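Local coordinates for protein D-glycerate 3-kinase (PDB 6CKG) that probably phosphorylates D-glycerate at the expense of ATP, acting as a P-loop kinase, at residues 53-57 / 259-263; 194-198 / 225-229. All coordinates share one frame. Numbering follows the deposited sequence.

Interaction 1 of 2, residues 53-57 / 259-263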
ATOM      1  N   GLN A  53       0.687   4.511   3.206  1.00 25.37           N
ATOM      2  CA  GLN A  53       1.628   4.107   2.165  1.00 23.96           C
ATOM      3  C   GLN A  53       3.045   4.408   2.628  1.00 28.08           C
ATOM      4  O   GLN A  53       3.302   5.420   3.289  1.00 27.60           O
ATOM      5  CB  GLN A  53       1.329   4.786   0.816  1.00 22.12           C
ATOM      6  CG  GLN A  53       2.234   4.316  -0.384  1.00 24.24           C
ATOM      7  CD  GLN A  53       3.591   5.011  -0.434  1.00 27.73           C
ATOM      8  OE1 GLN A  53       3.746   6.131   0.048  1.00 25.73           O
ATOM      9  NE2 GLN A  53       4.581   4.342  -1.011  1.00 27.71           N
ATOM     10  N   GLY A  54       3.953   3.500   2.306  1.00 27.71           N
ATOM     11  CA  GLY A  54       5.343   3.633   2.655  1.00 33.52           C
ATOM     12  C   GLY A  54       6.146   2.574   1.930  1.00 44.63           C
ATOM     13  O   GLY A  54       5.610   1.557   1.474  1.00 42.81           O
ATOM     14  N   PRO A  55       7.447   2.790   1.805  1.00 52.99           N
ATOM     15  CA  PRO A  55       8.259   1.932   0.945  1.00 60.05           C
ATOM     16  C   PRO A  55       8.582   0.596   1.592  1.00 66.05           C
ATOM     17  O   PRO A  55       8.431   0.392   2.800  1.00 59.10           O
ATOM     18  CB  PRO A  55       9.532   2.755   0.741  1.00 63.28           C
ATOM     19  CG  PRO A  55       9.646   3.534   1.987  1.00 59.76           C
ATOM     20  CD  PRO A  55       8.238   3.889   2.379  1.00 58.53           C
ATOM     21  N   GLN A  56       9.024  -0.323   0.732  1.00 79.22           N
ATOM     22  CA  GLN A  56       9.624  -1.585   1.142  1.00 78.32           C
ATOM     23  C   GLN A  56      10.826  -1.339   2.040  1.00 79.73           C
ATOM     24  O   GLN A  56      11.872  -0.874   1.575  1.00 81.62           O
ATOM     25  CB  GLN A  56      10.050  -2.392  -0.084  1.00 73.12           C
ATOM     26  CG  GLN A  56       8.985  -3.313  -0.607  1.00 71.52           C
ATOM     27  CD  GLN A  56       8.513  -2.936  -1.982  1.00 70.88           C
ATOM     28  OE1 GLN A  56       8.506  -1.760  -2.356  1.00 67.90           O
ATOM     29  NE2 GLN A  56       8.121  -3.935  -2.757  1.00 73.30           N
ATOM     30  N   GLY A  57      10.684  -1.648   3.324  1.00 80.15           N
ATOM     31  CA  GLY A  57      11.766  -1.475   4.270  1.00 78.86           C
ATOM     32  C   GLY A  57      11.608  -0.265   5.165  1.00 75.90           C
ATOM     33  O   GLY A  57      12.190  -0.214   6.250  1.00 79.02           O
ATOM     34  N   VAL A 259      15.147   2.708  -0.548  1.00 38.52           N
ATOM     35  CA  VAL A 259      14.291   1.528  -0.656  1.00 41.91           C
ATOM     36  C   VAL A 259      15.118   0.281  -0.943  1.00 43.12           C
ATOM     37  O   VAL A 259      14.877  -0.784  -0.358  1.00 38.08           O
ATOM     38  CB  VAL A 259      13.206   1.751  -1.725  1.00 46.51           C
ATOM     39  CG1 VAL A 259      12.347   0.512  -1.877  1.00 42.36           C
ATOM     40  CG2 VAL A 259      12.349   2.960  -1.365  1.00 46.36           C
ATOM     41  N   TRP A 260      16.105   0.393  -1.841  1.00 38.88           N
ATOM     42  CA  TRP A 260      17.037  -0.707  -2.083  1.00 44.44           C
ATOM     43  C   TRP A 260      17.778  -1.086  -0.808  1.00 44.94           C
ATOM     44  O   TRP A 260      17.880  -2.268  -0.458  1.00 39.71           O
ATOM     45  CB  TRP A 260      18.061  -0.321  -3.157  1.00 52.96           C
ATOM     46  CG  TRP A 260      17.639  -0.474  -4.585  1.00 63.62           C
ATOM     47  CD1 TRP A 260      17.509  -1.642  -5.291  1.00 63.74           C
ATOM     48  CD2 TRP A 260      17.350   0.585  -5.508  1.00 65.56           C
ATOM     49  NE1 TRP A 260      17.130  -1.373  -6.587  1.00 57.91           N
ATOM     50  CE2 TRP A 260      17.025  -0.014  -6.747  1.00 63.09           C
ATOM     51  CE3 TRP A 260      17.318   1.982  -5.404  1.00 66.02           C
ATOM     52  CZ2 TRP A 260      16.677   0.735  -7.871  1.00 64.58           C
ATOM     53  CZ3 TRP A 260      16.972   2.723  -6.522  1.00 67.18           C
ATOM     54  CH2 TRP A 260      16.656   2.099  -7.738  1.00 66.15           C
ATOM     55  N   THR A 261      18.342  -0.088  -0.126  1.00 41.76           N
ATOM     56  CA  THR A 261      19.132  -0.348   1.072  1.00 42.38           C
ATOM     57  C   THR A 261      18.285  -1.012   2.155  1.00 41.39           C
ATOM     58  O   THR A 261      18.699  -2.006   2.763  1.00 41.43           O
ATOM     59  CB  THR A 261      19.734   0.961   1.579  1.00 45.17           C
ATOM     60  OG1 THR A 261      20.522   1.554   0.539  1.00 46.54           O
ATOM     61  CG2 THR A 261      20.596   0.714   2.814  1.00 44.06           C
ATOM     62  N   TRP A 262      17.087  -0.477   2.401  1.00 39.15           N
ATOM     63  CA  TRP A 262      16.194  -1.045   3.408  1.00 39.92           C
ATOM     64  C   TRP A 262      15.795  -2.476   3.059  1.00 39.18           C
ATOM     65  O   TRP A 262      15.800  -3.363   3.920  1.00 39.63           O
ATOM     66  CB  TRP A 262      14.951  -0.172   3.549  1.00 39.41           C
ATOM     67  CG  TRP A 262      15.186   1.137   4.226  1.00 45.35           C
ATOM     68  CD1 TRP A 262      16.194   1.450   5.091  1.00 46.37           C
ATOM     69  CD2 TRP A 262      14.386   2.320   4.093  1.00 39.42           C
ATOM     70  NE1 TRP A 262      16.070   2.758   5.506  1.00 49.92           N
ATOM     71  CE2 TRP A 262      14.965   3.311   4.910  1.00 45.97           C
ATOM     72  CE3 TRP A 262      13.232   2.633   3.369  1.00 35.60           C
ATOM     73  CZ2 TRP A 262      14.435   4.597   5.016  1.00 41.93           C
ATOM     74  CZ3 TRP A 262      12.707   3.910   3.473  1.00 34.47           C
ATOM     75  CH2 TRP A 262      13.314   4.880   4.289  1.00 31.97           C
ATOM     76  N   ARG A 263      15.432  -2.722   1.797  1.00 39.38           N
ATOM     77  CA  ARG A 263      14.984  -4.061   1.428  1.00 37.59           C
ATOM     78  C   ARG A 263      16.115  -5.074   1.526  1.00 35.11           C
ATOM     79  O   ARG A 263      15.871  -6.247   1.830  1.00 40.09           O
ATOM     80  CB  ARG A 263      14.385  -4.053   0.022  1.00 43.41           C
ATOM     81  CG  ARG A 263      13.665  -5.349  -0.349  1.00 40.67           C
ATOM     82  CD  ARG A 263      12.566  -5.687   0.653  1.00 39.27           C
ATOM     83  NE  ARG A 263      11.898  -6.949   0.348  1.00 39.01           N
ATOM     84  CZ  ARG A 263      12.369  -8.145   0.689  1.00 42.19           C
ATOM     85  NH1 ARG A 263      13.518  -8.242   1.345  1.00 42.65           N
ATOM     86  NH2 ARG A 263      11.696  -9.246   0.374  1.00 41.36           N
TER

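Interaction 2 of 2, residues 194-198 / 225-229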
ATOM      1  N   LEU A 194       2.855  10.342 -18.843  1.00 23.11           N
ATOM      2  CA  LEU A 194       3.766   9.211 -18.714  1.00 26.58           C
ATOM      3  C   LEU A 194       4.900   9.329 -19.728  1.00 24.57           C
ATOM      4  O   LEU A 194       6.077   9.179 -19.380  1.00 29.06           O
ATOM      5  CB  LEU A 194       3.009   7.893 -18.890  1.00 23.95           C
ATOM      6  CG  LEU A 194       3.749   6.588 -18.570  1.00 30.13           C
ATOM      7  CD1 LEU A 194       2.815   5.527 -17.963  1.00 28.34           C
ATOM      8  CD2 LEU A 194       4.388   6.054 -19.839  1.00 29.73           C
ATOM      9  N   GLU A 195       4.558   9.620 -20.989  1.00 24.72           N
ATOM     10  CA  GLU A 195       5.583   9.850 -22.006  1.00 28.94           C
ATOM     11  C   GLU A 195       6.546  10.945 -21.573  1.00 31.40           C
ATOM     12  O   GLU A 195       7.762  10.851 -21.793  1.00 31.96           O
ATOM     13  CB  GLU A 195       4.937  10.231 -23.350  1.00 30.24           C
ATOM     14  CG  GLU A 195       4.047   9.139 -23.971  1.00 31.83           C
ATOM     15  CD  GLU A 195       4.810   7.905 -24.443  1.00 37.15           C
ATOM     16  OE1 GLU A 195       6.063   7.896 -24.426  1.00 34.18           O
ATOM     17  OE2 GLU A 195       4.148   6.932 -24.860  1.00 38.37           O
ATOM     18  N   GLU A 196       6.015  12.005 -20.969  1.00 32.04           N
ATOM     19  CA  GLU A 196       6.861  13.121 -20.562  1.00 34.90           C
ATOM     20  C   GLU A 196       7.932  12.659 -19.583  1.00 33.23           C
ATOM     21  O   GLU A 196       9.119  12.969 -19.749  1.00 32.58           O
ATOM     22  CB  GLU A 196       5.984  14.208 -19.956  1.00 30.13           C
ATOM     23  CG  GLU A 196       6.695  15.404 -19.448  1.00 34.74           C
ATOM     24  CD  GLU A 196       5.704  16.376 -18.869  1.00 43.69           C
ATOM     25  OE1 GLU A 196       4.871  16.885 -19.642  1.00 49.19           O
ATOM     26  OE2 GLU A 196       5.717  16.575 -17.640  1.00 46.64           O
ATOM     27  N   LYS A 197       7.530  11.861 -18.588  1.00 25.92           N
ATOM     28  CA  LYS A 197       8.477  11.337 -17.607  1.00 29.12           C
ATOM     29  C   LYS A 197       9.459  10.361 -18.235  1.00 32.24           C
ATOM     30  O   LYS A 197      10.658  10.400 -17.928  1.00 29.05           O
ATOM     31  CB  LYS A 197       7.722  10.669 -16.448  1.00 26.61           C
ATOM     32  CG  LYS A 197       6.903  11.640 -15.599  1.00 30.73           C
ATOM     33  CD  LYS A 197       6.341  10.924 -14.348  1.00 35.22           C
ATOM     34  CE  LYS A 197       5.577  11.875 -13.450  1.00 40.65           C
ATOM     35  NZ  LYS A 197       5.197  11.184 -12.169  1.00 49.34           N
ATOM     36  N   TYR A 198       8.982   9.486 -19.128  1.00 30.53           N
ATOM     37  CA  TYR A 198       9.890   8.550 -19.792  1.00 28.60           C
ATOM     38  C   TYR A 198      10.940   9.287 -20.619  1.00 28.43           C
ATOM     39  O   TYR A 198      12.135   8.971 -20.550  1.00 28.38           O
ATOM     40  CB  TYR A 198       9.095   7.572 -20.665  1.00 26.13           C
ATOM     41  CG  TYR A 198       9.947   6.525 -21.313  1.00 34.30           C
ATOM     42  CD1 TYR A 198      10.532   6.752 -22.563  1.00 39.32           C
ATOM     43  CD2 TYR A 198      10.158   5.293 -20.701  1.00 37.16           C
ATOM     44  CE1 TYR A 198      11.315   5.793 -23.169  1.00 45.33           C
ATOM     45  CE2 TYR A 198      10.951   4.317 -21.316  1.00 35.64           C
ATOM     46  CZ  TYR A 198      11.522   4.581 -22.541  1.00 45.53           C
ATOM     47  OH  TYR A 198      12.303   3.633 -23.156  1.00 56.91           O
ATOM     48  N   ARG A 225       8.060   1.369 -23.178  1.00 29.27           N
ATOM     49  CA  ARG A 225       6.931   2.276 -22.999  1.00 28.28           C
ATOM     50  C   ARG A 225       5.611   1.507 -22.913  1.00 33.69           C
ATOM     51  O   ARG A 225       4.740   1.847 -22.109  1.00 32.19           O
ATOM     52  CB  ARG A 225       6.923   3.311 -24.146  1.00 29.00           C
ATOM     53  CG  ARG A 225       8.055   4.368 -24.017  1.00 32.74           C
ATOM     54  CD  ARG A 225       8.220   5.310 -25.249  1.00 30.96           C
ATOM     55  NE  ARG A 225       6.914   5.705 -25.744  1.00 33.13           N
ATOM     56  CZ  ARG A 225       6.360   5.223 -26.848  1.00 33.64           C
ATOM     57  NH1 ARG A 225       5.143   5.622 -27.193  1.00 37.52           N
ATOM     58  NH2 ARG A 225       7.033   4.367 -27.618  1.00 38.32           N
ATOM     59  N   SER A 226       5.450   0.441 -23.705  1.00 34.87           N
ATOM     60  CA  SER A 226       4.194  -0.310 -23.637  1.00 34.09           C
ATOM     61  C   SER A 226       4.044  -1.043 -22.304  1.00 33.10           C
ATOM     62  O   SER A 226       2.936  -1.133 -21.760  1.00 32.22           O
ATOM     63  CB  SER A 226       4.092  -1.290 -24.808  1.00 40.94           C
ATOM     64  OG  SER A 226       5.064  -2.307 -24.700  1.00 45.68           O
ATOM     65  N   THR A 227       5.137  -1.574 -21.754  1.00 32.09           N
ATOM     66  CA  THR A 227       5.047  -2.198 -20.439  1.00 27.50           C
ATOM     67  C   THR A 227       4.582  -1.186 -19.392  1.00 31.14           C
ATOM     68  O   THR A 227       3.708  -1.480 -18.568  1.00 31.85           O
ATOM     69  CB  THR A 227       6.391  -2.806 -20.030  1.00 31.55           C
ATOM     70  OG1 THR A 227       6.601  -4.034 -20.731  1.00 35.86           O
ATOM     71  CG2 THR A 227       6.427  -3.102 -18.498  1.00 29.43           C
ATOM     72  N   LEU A 228       5.151   0.018 -19.419  1.00 29.36           N
ATOM     73  CA  LEU A 228       4.790   1.023 -18.419  1.00 32.19           C
ATOM     74  C   LEU A 228       3.357   1.515 -18.610  1.00 27.13           C
ATOM     75  O   LEU A 228       2.643   1.741 -17.632  1.00 29.92           O
ATOM     76  CB  LEU A 228       5.777   2.194 -18.458  1.00 33.89           C
ATOM     77  CG  LEU A 228       7.238   1.847 -18.167  1.00 35.13           C
ATOM     78  CD1 LEU A 228       8.155   3.023 -18.452  1.00 34.51           C
ATOM     79  CD2 LEU A 228       7.405   1.360 -16.730  1.00 28.42           C
ATOM     80  N   HIS A 229       2.920   1.680 -19.862  1.00 30.45           N
ATOM     81  CA  HIS A 229       1.544   2.104 -20.117  1.00 27.52           C
ATOM     82  C   HIS A 229       0.540   1.090 -19.575  1.00 27.67           C
ATOM     83  O   HIS A 229      -0.526   1.476 -19.075  1.00 29.56           O
ATOM     84  CB  HIS A 229       1.328   2.311 -21.618  1.00 27.29           C
ATOM     85  CG  HIS A 229       1.780   3.653 -22.134  1.00 31.94           C
ATOM     86  ND1 HIS A 229       1.260   4.843 -21.674  1.00 30.15           N
ATOM     87  CD2 HIS A 229       2.659   3.983 -23.114  1.00 27.82           C
ATOM     88  CE1 HIS A 229       1.818   5.851 -22.326  1.00 31.17           C
ATOM     89  NE2 HIS A 229       2.671   5.355 -23.208  1.00 30.45           N
TER

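Interaction 1 of 2, residues 53-57 / 259-263
A loop can pack on a helix by shape alone, as here. The carbon contacts centre on Pro55: its CB lies 3.5 Å from Val259 CG2, and its CG meets the edge of the indole at 3.4 Å from Trp262 CZ3. Gln56 CB extends the patch, lying 4.1 Å from Val259 CG1 and 4.2 Å from Arg263 CD. Backbone packing comes next. Gln56 O and Gly57 CA rest 3.7 and 3.5 Å from Trp262 CB, where a CB on Gly57 would clash; its positive phi (104°) also favours glycine. Other residues satisfy the polar ends: Gln56 OE1 is hydrogen-bonded to Tyr295 OH, Trp262 NE1 to Ile320 O, and Arg263 salt-bridged to Glu267. This is the leading limb of the P-loop, its Walker A sequence starting at Gly54 after strand 48-53. Gly57 is poorly ordered and 58-60 unmodelled, consistent with a flexible, empty loop. Between these segments the fit thus rests on shape; polar ties come from neighbours such as Arg322, which hydrogen-bonds to Gly57 O and makes a cation-pi contact with Trp262.

Interaction 2 of 2, residues 194-198 / 225-229
A single carboxylate can join two helices by engaging residues one turn apart, and Glu195 does so. Glu195 OE1 accepts a hydrogen bond from Arg225 NE at 2.7 Å, while Glu195 OE2 accepts one from Arg225 NH1 at 2.9 Å, giving a two-pronged salt bridge that meets the guanidinium at its edge. Glu195 OE2 also takes a nearly linear hydrogen bond from His229 NE2 (2.7 Å, 175°), so the acid bridges positions i and i+4 of the other helix. Each of these partners is gripped a second time through carbon. Arg225 CG sits over the Tyr198 ring, 3.6 Å from its centroid, and Leu194 CD2 covers a face of the His229 imidazole, 3.8 Å from its centroid; both are CH-pi contacts. Farther in, Leu228 packs against both Leu194 and Tyr198, its CD1 lying 3.8 Å from Tyr198 CD2 and its CB 4.3 Å from Leu194 CD2. The segment axes run at 134° and approach to 11.1 Å, a spacing wide enough for these large side chains. Such a layered interface, with an ion pair beside an apolar seam, joins two obliquely antiparallel helices within the crossover between parallel strands 176-180 and 247-253 of the P-loop kinase fold.

Overall arrangement
A contact between distant parts of a chain can enclose another, as this chain illustrates. From the N terminus, helix 19-38 and strand 48-53 lead into 53-57, where interaction 1 opens a loop that closes only at 259-263, just past strand 247-253. Between lie strands 79-83 and 176-180 and the separate antiparallel pair 146-153 and 162-171. Interaction 2 then opens at 194-198 and closes at 225-229, wholly inside the larger loop, bracketing the unmodelled residues 206-215. The two do not touch: their centres are 23 Å apart and their nearest atoms about 13 Å. Interaction 1 ties the end of a central strand to helix 258-273; interaction 2 joins two helices farther from the chain's centre.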